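Predicted metal-dependent hydrolase of the TIM-barrel fold (Lactobacillus casei, PDB 2QPX) binds a pair of zinc ions in a TIM-barrel of the amidohydrolase family and probably acts as a metal-dependent hydrolase, its substrate being unknown. Local coordinates at residues A[259-265]-A[281-287]; A[52-56]-A[291-295]; A[177-183]-A[208-212]. All coordinates share one frame. Where two conformers were deposited one is given. Residue numbers count along the deposited sequence, not the author numbering.

Interaction 1: A[259-265]-A[281-287]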
ATOM      1  N   LYS A 259       6.832  26.333  -0.284  1.00 16.59           N
ATOM      2  CA  LYS A 259       6.730  25.384   0.820  0.50 16.68           C
ATOM      3  C   LYS A 259       5.377  24.685   0.751  1.00 16.29           C
ATOM      4  O   LYS A 259       4.344  25.300   0.932  1.00 18.84           O
ATOM      5  CB  LYS A 259       6.982  26.118   2.142  0.50 18.04           C
ATOM      6  CG  LYS A 259       8.439  26.591   2.261  0.50 20.44           C
ATOM      7  CD  LYS A 259       8.567  27.931   2.946  0.50 23.76           C
ATOM      8  CE  LYS A 259      10.042  28.252   3.119  0.50 23.27           C
ATOM      9  NZ  LYS A 259      10.277  29.403   3.976  0.50 22.36           N
ATOM     10  N   VAL A 260       5.416  23.402   0.401  1.00 14.79           N
ATOM     11  CA  VAL A 260       4.203  22.620   0.150  1.00 14.51           C
ATOM     12  C   VAL A 260       4.013  21.652   1.314  1.00 14.07           C
ATOM     13  O   VAL A 260       4.969  20.989   1.754  1.00 15.32           O
ATOM     14  CB  VAL A 260       4.322  21.826  -1.161  1.00 15.54           C
ATOM     15  CG1 VAL A 260       3.128  20.867  -1.385  1.00 16.00           C
ATOM     16  CG2 VAL A 260       4.505  22.785  -2.352  1.00 16.34           C
ATOM     17  N   VAL A 261       2.783  21.606   1.821  1.00 13.76           N
ATOM     18  CA  VAL A 261       2.432  20.711   2.938  1.00 13.76           C
ATOM     19  C   VAL A 261       1.324  19.770   2.534  1.00 14.14           C
ATOM     20  O   VAL A 261       0.239  20.198   2.156  1.00 14.88           O
ATOM     21  CB  VAL A 261       2.057  21.446   4.203  1.00 15.49           C
ATOM     22  CG1 VAL A 261       2.031  20.464   5.386  1.00 16.98           C
ATOM     23  CG2 VAL A 261       3.030  22.595   4.481  1.00 17.38           C
ATOM     24  N   LEU A 262       1.627  18.484   2.579  1.00 14.63           N
ATOM     25  CA  LEU A 262       0.693  17.420   2.202  1.00 14.15           C
ATOM     26  C   LEU A 262      -0.078  16.959   3.435  1.00 14.98           C
ATOM     27  O   LEU A 262       0.515  16.346   4.340  1.00 16.53           O
ATOM     28  CB  LEU A 262       1.425  16.242   1.557  1.00 14.68           C
ATOM     29  CG  LEU A 262       2.322  16.546   0.358  1.00 14.82           C
ATOM     30  CD1 LEU A 262       2.949  15.234  -0.191  1.00 16.74           C
ATOM     31  CD2 LEU A 262       1.578  17.406  -0.736  1.00 15.42           C
ATOM     32  N   LEU A 263      -1.369  17.283   3.464  1.00 13.66           N
ATOM     33  CA  LEU A 263      -2.227  16.992   4.623  1.00 14.28           C
ATOM     34  C   LEU A 263      -2.842  15.598   4.526  1.00 14.20           C
ATOM     35  O   LEU A 263      -3.294  15.191   3.437  1.00 15.61           O
ATOM     36  CB  LEU A 263      -3.364  18.007   4.685  1.00 14.37           C
ATOM     37  CG  LEU A 263      -3.044  19.485   4.633  1.00 13.62           C
ATOM     38  CD1 LEU A 263      -4.373  20.279   4.525  1.00 15.98           C
ATOM     39  CD2 LEU A 263      -2.146  19.960   5.803  1.00 15.76           C
ATOM     40  N   HIS A 264      -2.826  14.869   5.653  1.00 14.69           N
ATOM     41  CA  HIS A 264      -3.554  13.578   5.845  1.00 16.29           C
ATOM     42  C   HIS A 264      -2.859  12.383   5.244  1.00 15.83           C
ATOM     43  O   HIS A 264      -2.487  11.428   5.960  1.00 18.49           O
ATOM     44  CB  HIS A 264      -5.008  13.583   5.324  1.00 20.30           C
ATOM     45  CG  HIS A 264      -5.665  14.889   5.408  1.00 20.36           C
ATOM     46  ND1 HIS A 264      -5.676  15.656   6.554  1.00 21.46           N
ATOM     47  CD2 HIS A 264      -6.380  15.573   4.490  1.00 23.02           C
ATOM     48  CE1 HIS A 264      -6.330  16.781   6.321  1.00 23.97           C
ATOM     49  NE2 HIS A 264      -6.783  16.750   5.076  1.00 22.32           N
ATOM     50  N   CYS A 265      -2.691  12.441   3.927  1.00 15.96           N
ATOM     51  CA  CYS A 265      -1.925  11.529   3.085  1.00 17.09           C
ATOM     52  C   CYS A 265      -2.473  10.145   2.952  1.00 14.26           C
ATOM     53  O   CYS A 265      -2.502   9.599   1.861  1.00 17.38           O
ATOM     54  CB  CYS A 265      -0.473  11.495   3.519  1.00 16.26           C
ATOM     55  SG  CYS A 265       0.322  13.110   3.409  1.00 17.67           S
ATOM     56  N   ASN A 281      11.592  21.550   0.658  1.00 16.56           N
ATOM     57  CA  ASN A 281      10.446  22.386   1.037  1.00 16.30           C
ATOM     58  C   ASN A 281       9.125  21.607   1.022  1.00 14.07           C
ATOM     59  O   ASN A 281       8.066  22.181   0.800  1.00 17.99           O
ATOM     60  CB  ASN A 281      10.356  23.617   0.119  1.00 16.92           C
ATOM     61  CG  ASN A 281      11.547  24.509   0.225  1.00 17.60           C
ATOM     62  OD1 ASN A 281      12.010  24.806   1.326  1.00 20.64           O
ATOM     63  ND2 ASN A 281      12.054  24.954  -0.915  1.00 19.55           N
ATOM     64  N   LEU A 282       9.200  20.294   1.244  1.00 15.10           N
ATOM     65  CA  LEU A 282       8.005  19.439   1.159  0.50 14.33           C
ATOM     66  C   LEU A 282       7.784  18.758   2.501  1.00 14.37           C
ATOM     67  O   LEU A 282       8.613  17.977   2.971  1.00 15.25           O
ATOM     68  CB  LEU A 282       8.116  18.388   0.048  0.50 14.02           C
ATOM     69  CG  LEU A 282       6.819  17.610  -0.282  0.50 16.23           C
ATOM     70  CD1 LEU A 282       6.516  16.458   0.707  0.50 12.34           C
ATOM     71  CD2 LEU A 282       5.612  18.561  -0.387  0.50 16.23           C
ATOM     72  N   TYR A 283       6.653  19.078   3.100  1.00 13.16           N
ATOM     73  CA  TYR A 283       6.266  18.638   4.441  1.00 12.66           C
ATOM     74  C   TYR A 283       4.982  17.843   4.361  1.00 13.37           C
ATOM     75  O   TYR A 283       4.285  17.899   3.350  1.00 15.00           O
ATOM     76  CB  TYR A 283       6.088  19.849   5.346  1.00 14.34           C
ATOM     77  CG  TYR A 283       7.313  20.739   5.425  1.00 14.40           C
ATOM     78  CD1 TYR A 283       7.573  21.689   4.450  1.00 16.06           C
ATOM     79  CD2 TYR A 283       8.231  20.579   6.470  1.00 14.94           C
ATOM     80  CE1 TYR A 283       8.705  22.491   4.488  1.00 15.67           C
ATOM     81  CE2 TYR A 283       9.362  21.348   6.531  1.00 18.57           C
ATOM     82  CZ  TYR A 283       9.589  22.315   5.559  1.00 16.85           C
ATOM     83  OH  TYR A 283      10.749  23.072   5.630  1.00 22.63           O
ATOM     84  N   PHE A 284       4.661  17.122   5.422  1.00 13.06           N
ATOM     85  CA  PHE A 284       3.425  16.341   5.433  1.00 14.42           C
ATOM     86  C   PHE A 284       2.984  16.031   6.845  1.00 15.59           C
ATOM     87  O   PHE A 284       3.759  16.150   7.788  1.00 15.06           O
ATOM     88  CB  PHE A 284       3.554  15.080   4.573  1.00 15.29           C
ATOM     89  CG  PHE A 284       4.415  14.019   5.152  1.00 15.85           C
ATOM     90  CD1 PHE A 284       5.792  14.162   5.187  1.00 16.04           C
ATOM     91  CD2 PHE A 284       3.881  12.828   5.588  1.00 18.55           C
ATOM     92  CE1 PHE A 284       6.584  13.157   5.687  1.00 16.57           C
ATOM     93  CE2 PHE A 284       4.707  11.828   6.065  1.00 23.12           C
ATOM     94  CZ  PHE A 284       6.046  12.002   6.108  1.00 20.13           C
ATOM     95  N   ASP A 285       1.730  15.608   6.954  1.00 15.99           N
ATOM     96  CA  ASP A 285       1.164  15.126   8.211  1.00 15.89           C
ATOM     97  C   ASP A 285       0.318  13.889   7.992  1.00 15.01           C
ATOM     98  O   ASP A 285       0.053  13.513   6.847  1.00 15.64           O
ATOM     99  CB  ASP A 285       0.440  16.263   8.955  1.00 15.60           C
ATOM    100  CG  ASP A 285      -0.860  16.681   8.334  1.00 15.03           C
ATOM    101  OD1 ASP A 285      -1.701  15.807   8.078  1.00 15.20           O
ATOM    102  OD2 ASP A 285      -1.060  17.902   8.126  1.00 16.46           O
ATOM    103  N   ILE A 286      -0.135  13.257   9.100  0.70 13.74           N
ATOM    104  CA  ILE A 286      -1.095  12.125   9.045  0.70 14.69           C
ATOM    105  C   ILE A 286      -2.368  12.454   9.830  0.70 12.02           C
ATOM    106  O   ILE A 286      -3.013  11.635  10.444  0.70 14.02           O
ATOM    107  CB  ILE A 286      -0.482  10.793   9.505  0.70 17.18           C
ATOM    108  CG1 ILE A 286       0.044  10.891  10.957  0.70 15.25           C
ATOM    109  CG2 ILE A 286       0.621  10.345   8.523  0.70 20.50           C
ATOM    110  CD1 ILE A 286       0.255   9.513  11.659  0.70 15.35           C
ATOM    111  N   SER A 287      -2.728  13.732   9.766  0.70 14.43           N
ATOM    112  CA  SER A 287      -3.979  14.250  10.307  0.70 16.47           C
ATOM    113  C   SER A 287      -5.192  13.526   9.649  0.70 15.74           C
ATOM    114  O   SER A 287      -5.076  12.934   8.570  0.70 14.53           O
ATOM    115  CB  SER A 287      -4.000  15.753  10.139  0.70 15.14           C
ATOM    116  OG  SER A 287      -4.142  16.100   8.773  0.70 15.59           O
TER
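Two neighbouring strands, 260-264 and 282-285, run parallel, their axes 4.3 Å apart at closest approach and inclined by 16°. Residue n faces residue n+22 throughout, from Lys259 beside Asn281 to His264 beside Ile286. Parallel pairing makes one strand give and receive at alternate residues: Val260 N donates to Asn281 O (2.9 Å) and Val260 O accepts from Tyr283 N (2.9 Å); two residues on, Leu262 N reaches Tyr283 O (2.8 Å) and Leu262 O takes Asp285 N (3.0 Å). Alternation also sorts the side chains. Val260, Leu262, Leu282 and Phe284 share one face, where Val260 CG1 meets Leu282 CD2 at 3.5 Å and Leu262 CB meets Phe284 CB at 3.9 Å; Val261 and Tyr283 share the other.

With helix 269-278 as the connection, this is a beta-alpha-beta crossover, the repeating unit of a TIM barrel, and the helix covers the Leu262-Phe284 face through Ala272 and Ala276. At the C-terminal ends, where TIM barrels carry their active sites, side-chain bonds come in. Asp285 OD1 accepts from His264 N at 2.8 Å; the same OD1 closes an Asx turn with Ser287 N (2.9 Å) and accepts from Ser287 OG (2.6 Å). Ser287 OG in turn receives His264 ND1 at 2.7 Å, at the edge of the imidazole, a bond consistent with holding the ring so that NE2 can bind a zinc ion together with His228 and the carboxylated Lys167.

Interaction 2: A[52-56]-A[291-295]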
ATOM      1  N   ASN A  52     -20.353   2.178  14.854  1.00 16.29           N
ATOM      2  CA  ASN A  52     -19.653   0.926  14.957  1.00 16.28           C
ATOM      3  C   ASN A  52     -18.224   0.970  14.416  1.00 17.29           C
ATOM      4  O   ASN A  52     -17.589  -0.072  14.186  1.00 16.59           O
ATOM      5  CB  ASN A  52     -20.492  -0.218  14.326  1.00 17.02           C
ATOM      6  CG  ASN A  52     -21.575  -0.721  15.261  1.00 18.53           C
ATOM      7  OD1 ASN A  52     -22.762  -0.644  14.952  1.00 25.34           O
ATOM      8  ND2 ASN A  52     -21.172  -1.220  16.400  1.00 16.90           N
ATOM      9  N   ARG A  53     -17.691   2.165  14.253  1.00 18.54           N
ATOM     10  CA  ARG A  53     -16.278   2.419  14.010  1.00 17.36           C
ATOM     11  C   ARG A  53     -15.624   2.798  15.302  1.00 17.24           C
ATOM     12  O   ARG A  53     -16.283   3.356  16.195  1.00 19.54           O
ATOM     13  CB  ARG A  53     -16.105   3.569  13.019  1.00 16.37           C
ATOM     14  CG  ARG A  53     -16.804   3.324  11.681  1.00 17.14           C
ATOM     15  CD  ARG A  53     -16.743   4.520  10.762  1.00 16.81           C
ATOM     16  NE  ARG A  53     -15.395   4.855  10.343  1.00 16.55           N
ATOM     17  CZ  ARG A  53     -14.681   5.906  10.736  1.00 16.83           C
ATOM     18  NH1 ARG A  53     -15.105   6.758  11.650  1.00 18.18           N
ATOM     19  NH2 ARG A  53     -13.517   6.117  10.184  1.00 19.55           N
ATOM     20  N   LEU A  54     -14.314   2.602  15.380  1.00 15.70           N
ATOM     21  CA  LEU A  54     -13.585   2.897  16.592  1.00 17.44           C
ATOM     22  C   LEU A  54     -13.518   4.397  16.922  1.00 18.40           C
ATOM     23  O   LEU A  54     -13.545   4.763  18.119  1.00 18.27           O
ATOM     24  CB  LEU A  54     -12.175   2.308  16.529  1.00 18.64           C
ATOM     25  CG  LEU A  54     -11.434   2.207  17.865  1.00 18.78           C
ATOM     26  CD1 LEU A  54     -12.239   1.339  18.883  1.00 20.45           C
ATOM     27  CD2 LEU A  54     -10.030   1.602  17.696  1.00 19.45           C
ATOM     28  N   ALA A  55     -13.481   5.274  15.923  1.00 17.42           N
ATOM     29  CA  ALA A  55     -13.312   6.708  16.176  1.00 18.14           C
ATOM     30  C   ALA A  55     -14.387   7.253  17.123  1.00 17.84           C
ATOM     31  O   ALA A  55     -14.102   8.013  18.030  1.00 17.70           O
ATOM     32  CB  ALA A  55     -13.309   7.515  14.847  1.00 18.33           C
ATOM     33  N   TYR A  56     -15.637   6.890  16.855  1.00 16.85           N
ATOM     34  CA  TYR A  56     -16.739   7.358  17.695  1.00 17.60           C
ATOM     35  C   TYR A  56     -16.511   6.945  19.141  1.00 17.35           C
ATOM     36  O   TYR A  56     -16.728   7.754  20.077  1.00 17.66           O
ATOM     37  CB  TYR A  56     -18.070   6.844  17.172  1.00 17.49           C
ATOM     38  CG  TYR A  56     -19.254   7.054  18.099  1.00 17.03           C
ATOM     39  CD1 TYR A  56     -19.751   8.312  18.363  1.00 18.97           C
ATOM     40  CD2 TYR A  56     -19.855   5.973  18.704  1.00 19.90           C
ATOM     41  CE1 TYR A  56     -20.854   8.471  19.216  1.00 18.50           C
ATOM     42  CE2 TYR A  56     -20.921   6.114  19.533  1.00 19.83           C
ATOM     43  CZ  TYR A  56     -21.444   7.357  19.775  1.00 18.78           C
ATOM     44  OH  TYR A  56     -22.545   7.484  20.640  1.00 21.84           O
ATOM     45  N   ASN A 291      -6.937  10.699  14.127  1.00 19.77           N
ATOM     46  CA  ASN A 291      -8.167  10.712  14.970  1.00 21.03           C
ATOM     47  C   ASN A 291      -9.294   9.829  14.436  1.00 22.07           C
ATOM     48  O   ASN A 291      -9.968   9.162  15.213  1.00 22.91           O
ATOM     49  CB  ASN A 291      -8.715  12.116  15.260  1.00 20.53           C
ATOM     50  CG  ASN A 291      -8.617  13.098  14.088  1.00 20.60           C
ATOM     51  OD1 ASN A 291      -8.425  12.704  12.940  1.00 22.15           O
ATOM     52  ND2 ASN A 291      -8.757  14.416  14.383  1.00 21.21           N
ATOM     53  N   LEU A 292      -9.527   9.825  13.136  1.00 20.00           N
ATOM     54  CA  LEU A 292     -10.696   9.065  12.611  1.00 21.50           C
ATOM     55  C   LEU A 292     -10.373   7.623  12.293  1.00 18.75           C
ATOM     56  O   LEU A 292     -11.278   6.797  12.055  1.00 21.01           O
ATOM     57  CB  LEU A 292     -11.351   9.779  11.413  1.00 21.87           C
ATOM     58  CG  LEU A 292     -11.792  11.245  11.634  1.00 20.48           C
ATOM     59  CD1 LEU A 292     -12.791  11.658  10.550  1.00 22.58           C
ATOM     60  CD2 LEU A 292     -12.380  11.445  13.022  1.00 22.24           C
ATOM     61  N   GLY A 293      -9.091   7.294  12.333  1.00 19.32           N
ATOM     62  CA  GLY A 293      -8.616   5.890  12.188  1.00 20.26           C
ATOM     63  C   GLY A 293      -7.671   5.591  13.326  1.00 20.64           C
ATOM     64  O   GLY A 293      -6.477   5.204  13.121  1.00 21.32           O
ATOM     65  N   PRO A 294      -8.174   5.743  14.550  1.00 19.49           N
ATOM     66  CA  PRO A 294      -7.273   5.791  15.700  1.00 20.97           C
ATOM     67  C   PRO A 294      -6.453   4.522  15.939  1.00 20.44           C
ATOM     68  O   PRO A 294      -5.292   4.620  16.404  1.00 21.04           O
ATOM     69  CB  PRO A 294      -8.232   6.120  16.866  1.00 20.12           C
ATOM     70  CG  PRO A 294      -9.529   5.599  16.427  1.00 21.27           C
ATOM     71  CD  PRO A 294      -9.583   5.890  14.978  1.00 19.88           C
ATOM     72  N   SER A 295      -6.971   3.337  15.614  1.00 20.55           N
ATOM     73  CA  SER A 295      -6.121   2.113  15.749  1.00 20.90           C
ATOM     74  C   SER A 295      -4.943   2.052  14.755  1.00 21.38           C
ATOM     75  O   SER A 295      -4.018   1.229  14.899  1.00 22.49           O
ATOM     76  CB  SER A 295      -6.957   0.843  15.641  1.00 22.00           C
ATOM     77  OG  SER A 295      -7.420   0.633  14.298  1.00 21.85           O
TER
HETATM   78  O   HOH W   1     -12.642   4.434  13.167  1.00 19.42           O
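Beyond the strands of a TIM barrel, the connections that follow them often build the walls around the active site, and here such a connection meets a distant part of the chain. Helix 289-292 stops at Leu292, Gly293 being the first residue to leave helical geometry, and the residues after it lie against the start of helix 54-66. The fit is small, 246 Å². The bump is Ala55, whose short side chain lets the backbones close to 5.0 Å between its CA and that of Leu292. Its methyl group settles into a shallow hollow walled by the Asn291 and Leu292 carbonyls and the Pro294 ring, with CB 3.5 Å from Leu292 O and 4.1 Å from Pro294 CD. The proline ring is itself a bump, wedged against Leu54 and Ala55: its CG lies 4.1 Å from Leu54 CG and 4.0 Å from Ala55 CA. Leu54 CD2 touches Ser295 CB at 3.8 Å, and Leu54 packs also on Leu344 of the second subunit. Arg53 NH2 gives Leu292 O a weak hydrogen bond of 3.0 Å, while its NE binds Leu307 O of the second subunit. A water bridges the two backbones, accepting from Ala55 N at 3.0 Å and donating to Leu292 O at 2.9 Å.

Interaction 3: A[177-183]-A[208-212]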
ATOM      1  N   HIS A 177      -3.346  15.218 -10.127  1.00 17.35           N
ATOM      2  CA  HIS A 177      -2.493  15.102 -11.293  0.50 17.59           C
ATOM      3  C   HIS A 177      -2.370  16.478 -11.941  1.00 18.07           C
ATOM      4  O   HIS A 177      -2.933  16.746 -13.008  1.00 19.29           O
ATOM      5  CB  HIS A 177      -3.064  14.055 -12.249  0.50 17.01           C
ATOM      6  CG  HIS A 177      -2.065  13.511 -13.211  0.50 18.28           C
ATOM      7  ND1 HIS A 177      -0.856  14.125 -13.471  0.50 18.98           N
ATOM      8  CD2 HIS A 177      -2.141  12.447 -14.042  0.50 18.30           C
ATOM      9  CE1 HIS A 177      -0.218  13.439 -14.405  0.50 24.70           C
ATOM     10  NE2 HIS A 177      -0.968  12.407 -14.749  0.50 22.64           N
ATOM     11  N   LEU A 178      -1.618  17.360 -11.300  1.00 17.51           N
ATOM     12  CA  LEU A 178      -1.575  18.756 -11.660  1.00 18.27           C
ATOM     13  C   LEU A 178      -0.696  18.939 -12.907  1.00 21.13           C
ATOM     14  O   LEU A 178       0.425  18.435 -12.966  1.00 25.82           O
ATOM     15  CB  LEU A 178      -1.016  19.576 -10.517  1.00 20.56           C
ATOM     16  CG  LEU A 178      -1.651  19.422  -9.140  1.00 18.79           C
ATOM     17  CD1 LEU A 178      -0.893  20.248  -8.108  1.00 20.90           C
ATOM     18  CD2 LEU A 178      -3.169  19.725  -9.094  1.00 22.26           C
ATOM     19  N   GLU A 179      -1.235  19.613 -13.923  1.00 19.08           N
ATOM     20  CA  GLU A 179      -0.467  19.865 -15.134  1.00 20.26           C
ATOM     21  C   GLU A 179      -0.724  21.303 -15.552  1.00 17.45           C
ATOM     22  O   GLU A 179      -1.818  21.822 -15.353  1.00 17.69           O
ATOM     23  CB  GLU A 179      -0.872  18.888 -16.244  1.00 21.59           C
ATOM     24  CG  GLU A 179      -0.452  17.429 -16.000  1.00 26.82           C
ATOM     25  CD  GLU A 179      -0.731  16.482 -17.204  1.00 35.05           C
ATOM     26  OE1 GLU A 179      -1.910  16.207 -17.517  1.00 43.76           O
ATOM     27  OE2 GLU A 179       0.253  16.011 -17.835  1.00 47.31           O
ATOM     28  N   PRO A 180       0.257  21.936 -16.191  1.00 17.72           N
ATOM     29  CA  PRO A 180       0.052  23.295 -16.661  1.00 15.55           C
ATOM     30  C   PRO A 180      -1.069  23.384 -17.690  1.00 16.13           C
ATOM     31  O   PRO A 180      -1.304  22.469 -18.483  1.00 18.30           O
ATOM     32  CB  PRO A 180       1.386  23.681 -17.313  1.00 19.49           C
ATOM     33  CG  PRO A 180       2.345  22.632 -16.946  1.00 23.08           C
ATOM     34  CD  PRO A 180       1.603  21.421 -16.489  1.00 20.56           C
ATOM     35  N   VAL A 181      -1.745  24.515 -17.638  1.00 15.48           N
ATOM     36  CA  VAL A 181      -2.909  24.827 -18.476  1.00 16.14           C
ATOM     37  C   VAL A 181      -2.757  26.206 -19.097  1.00 17.20           C
ATOM     38  O   VAL A 181      -2.400  27.198 -18.442  1.00 17.41           O
ATOM     39  CB  VAL A 181      -4.209  24.841 -17.599  1.00 14.78           C
ATOM     40  CG1 VAL A 181      -5.436  25.263 -18.409  1.00 17.23           C
ATOM     41  CG2 VAL A 181      -4.411  23.456 -16.937  1.00 16.15           C
ATOM     42  N   ASN A 182      -3.030  26.290 -20.391  1.00 16.14           N
ATOM     43  CA  ASN A 182      -3.045  27.543 -21.120  0.50 15.83           C
ATOM     44  C   ASN A 182      -4.192  28.443 -20.661  1.00 16.73           C
ATOM     45  O   ASN A 182      -5.262  27.936 -20.299  1.00 17.39           O
ATOM     46  CB  ASN A 182      -3.174  27.219 -22.622  0.50 13.00           C
ATOM     47  CG  ASN A 182      -2.854  28.393 -23.506  0.50 12.97           C
ATOM     48  OD1 ASN A 182      -3.677  29.262 -23.750  0.50 14.00           O
ATOM     49  ND2 ASN A 182      -1.631  28.391 -24.037  0.50 16.28           N
ATOM     50  N   VAL A 183      -4.007  29.747 -20.719  1.00 16.52           N
ATOM     51  CA  VAL A 183      -5.045  30.690 -20.368  1.00 17.64           C
ATOM     52  C   VAL A 183      -6.342  30.470 -21.202  1.00 17.40           C
ATOM     53  O   VAL A 183      -7.416  30.712 -20.711  1.00 16.77           O
ATOM     54  CB  VAL A 183      -4.537  32.154 -20.463  1.00 17.36           C
ATOM     55  CG1 VAL A 183      -4.312  32.591 -21.945  1.00 18.33           C
ATOM     56  CG2 VAL A 183      -5.502  33.129 -19.793  1.00 19.40           C
ATOM     57  N   ASP A 208      -6.169  23.878 -12.046  1.00 13.18           N
ATOM     58  CA  ASP A 208      -4.747  23.643 -12.304  1.00 13.47           C
ATOM     59  C   ASP A 208      -4.091  24.960 -12.751  1.00 14.31           C
ATOM     60  O   ASP A 208      -2.977  25.284 -12.271  1.00 14.45           O
ATOM     61  CB  ASP A 208      -4.526  22.539 -13.348  1.00 14.79           C
ATOM     62  CG  ASP A 208      -4.733  21.130 -12.814  1.00 17.90           C
ATOM     63  OD1 ASP A 208      -5.165  20.976 -11.655  1.00 19.01           O
ATOM     64  OD2 ASP A 208      -4.439  20.156 -13.591  1.00 18.65           O
ATOM     65  N   TYR A 209      -4.749  25.744 -13.623  1.00 13.75           N
ATOM     66  CA  TYR A 209      -4.219  27.078 -13.977  1.00 14.31           C
ATOM     67  C   TYR A 209      -3.975  27.910 -12.696  1.00 13.29           C
ATOM     68  O   TYR A 209      -2.903  28.541 -12.504  1.00 15.46           O
ATOM     69  CB  TYR A 209      -5.204  27.821 -14.910  1.00 14.57           C
ATOM     70  CG  TYR A 209      -4.749  29.181 -15.315  1.00 16.14           C
ATOM     71  CD1 TYR A 209      -5.002  30.296 -14.540  1.00 15.62           C
ATOM     72  CD2 TYR A 209      -4.038  29.356 -16.513  1.00 15.01           C
ATOM     73  CE1 TYR A 209      -4.575  31.561 -14.956  1.00 18.22           C
ATOM     74  CE2 TYR A 209      -3.592  30.572 -16.912  1.00 17.61           C
ATOM     75  CZ  TYR A 209      -3.846  31.676 -16.145  1.00 18.30           C
ATOM     76  OH  TYR A 209      -3.384  32.904 -16.537  1.00 21.07           O
HETATM   77  N   MSE A 210      -5.001  27.969 -11.837  1.00 13.54           N
HETATM   78  CA  MSE A 210      -4.944  28.728 -10.611  0.50 14.09           C
HETATM   79  C   MSE A 210      -3.742  28.302  -9.782  1.00 14.11           C
HETATM   80  O   MSE A 210      -2.969  29.148  -9.289  1.00 15.77           O
HETATM   81  CB  MSE A 210      -6.212  28.451  -9.810  0.50 14.83           C
HETATM   82  CG  MSE A 210      -6.300  29.185  -8.514  0.50 13.73           C
HETATM   83 SE   MSE A 210      -7.677  28.499  -7.297  0.40 16.74          SE
HETATM   84  CE  MSE A 210      -6.774  26.924  -6.549  0.50 19.14           C
ATOM     85  N   LEU A 211      -3.574  26.983  -9.611  1.00 13.27           N
ATOM     86  CA  LEU A 211      -2.487  26.514  -8.737  1.00 13.73           C
ATOM     87  C   LEU A 211      -1.095  26.859  -9.284  1.00 14.30           C
ATOM     88  O   LEU A 211      -0.184  27.236  -8.524  1.00 14.92           O
ATOM     89  CB  LEU A 211      -2.629  25.017  -8.496  1.00 13.59           C
ATOM     90  CG  LEU A 211      -3.815  24.636  -7.596  1.00 12.96           C
ATOM     91  CD1 LEU A 211      -4.078  23.122  -7.696  1.00 17.09           C
ATOM     92  CD2 LEU A 211      -3.562  25.146  -6.157  1.00 16.06           C
ATOM     93  N   TYR A 212      -0.910  26.732 -10.596  1.00 14.55           N
ATOM     94  CA  TYR A 212       0.376  27.096 -11.192  1.00 15.38           C
ATOM     95  C   TYR A 212       0.610  28.592 -11.109  1.00 14.89           C
ATOM     96  O   TYR A 212       1.715  29.041 -10.842  1.00 16.90           O
ATOM     97  CB  TYR A 212       0.475  26.620 -12.655  1.00 15.24           C
ATOM     98  CG  TYR A 212       0.930  25.161 -12.777  1.00 16.36           C
ATOM     99  CD1 TYR A 212       0.046  24.112 -12.625  1.00 16.08           C
ATOM    100  CD2 TYR A 212       2.282  24.825 -13.010  1.00 17.17           C
ATOM    101  CE1 TYR A 212       0.465  22.798 -12.729  1.00 16.64           C
ATOM    102  CE2 TYR A 212       2.706  23.491 -13.087  1.00 19.74           C
ATOM    103  CZ  TYR A 212       1.802  22.491 -12.946  1.00 18.60           C
ATOM    104  OH  TYR A 212       2.196  21.171 -13.015  1.00 21.05           O
TER
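An extended segment can be held against a helix by a few side chains whose rotamers turn them toward it, and residues 177-183, lying over helix 204-221, are a case in point. Tyr209 and Tyr212 have the most surface covered among the helix residues, and they meet the segment in different ways. Tyr209 adopts t, which swings its ring out along the helix flank against residues 181-183: CD2 lies 3.3 Å from Val181 O, at the ring edge, and CE2 is 4.0 Å from Val183 CB. Tyr212, with chi1 at -84°, places its ring against residues 178-180 instead. One face of that ring receives the Pro180 nitrogen, Pro180 CD sits 3.7 Å from Tyr212 CZ, and the hydroxyl makes a weak hydrogen bond of 3.3 Å from Tyr212 OH to Leu178 O.

Next to Tyr209, Val181, in t, directs its side chain at the helix, CG2 resting 3.7 Å from Asp208 CB and CB 4.1 Å from Tyr209 CB. Leu178, in m and t, brings CD2 to 3.8 Å from Leu211 CD1; both leucines also touch Phe227 of strand 225-229, so the segment reaches the outside of the barrel sheet. Asp208, with chi1 at -76°, positions its carboxylate so that OD2 accepts from Glu179 N at 3.3 Å, and Lys204 forms a salt bridge with that same oxygen. In this outer layer of the TIM barrel the polar bonds to the segment are long and few, which implies that apolar and aromatic packing carries most of the contact.

In the fold
Following the chain from its N terminus, residues 52-56 come first, at the start of helix 54-66, and wait until 291-295 for their partner. Interaction 2 therefore opens first and closes last, around a very long loop with 234 residues between its segments, and both other contacts fall within it. Interaction 3 is the first to close, bridging helix 183-196 to join the loop before it to helix 204-221. Interaction 1 opens only afterwards and spans the single helix 269-278, so the two are in series and none of the three cross. Strand 282-285 leads directly into helix 289-292, linking interaction 1 in the barrel sheet to interaction 2 near the second subunit, whereas interaction 3 lies about 36 Å from interaction 2, between centres.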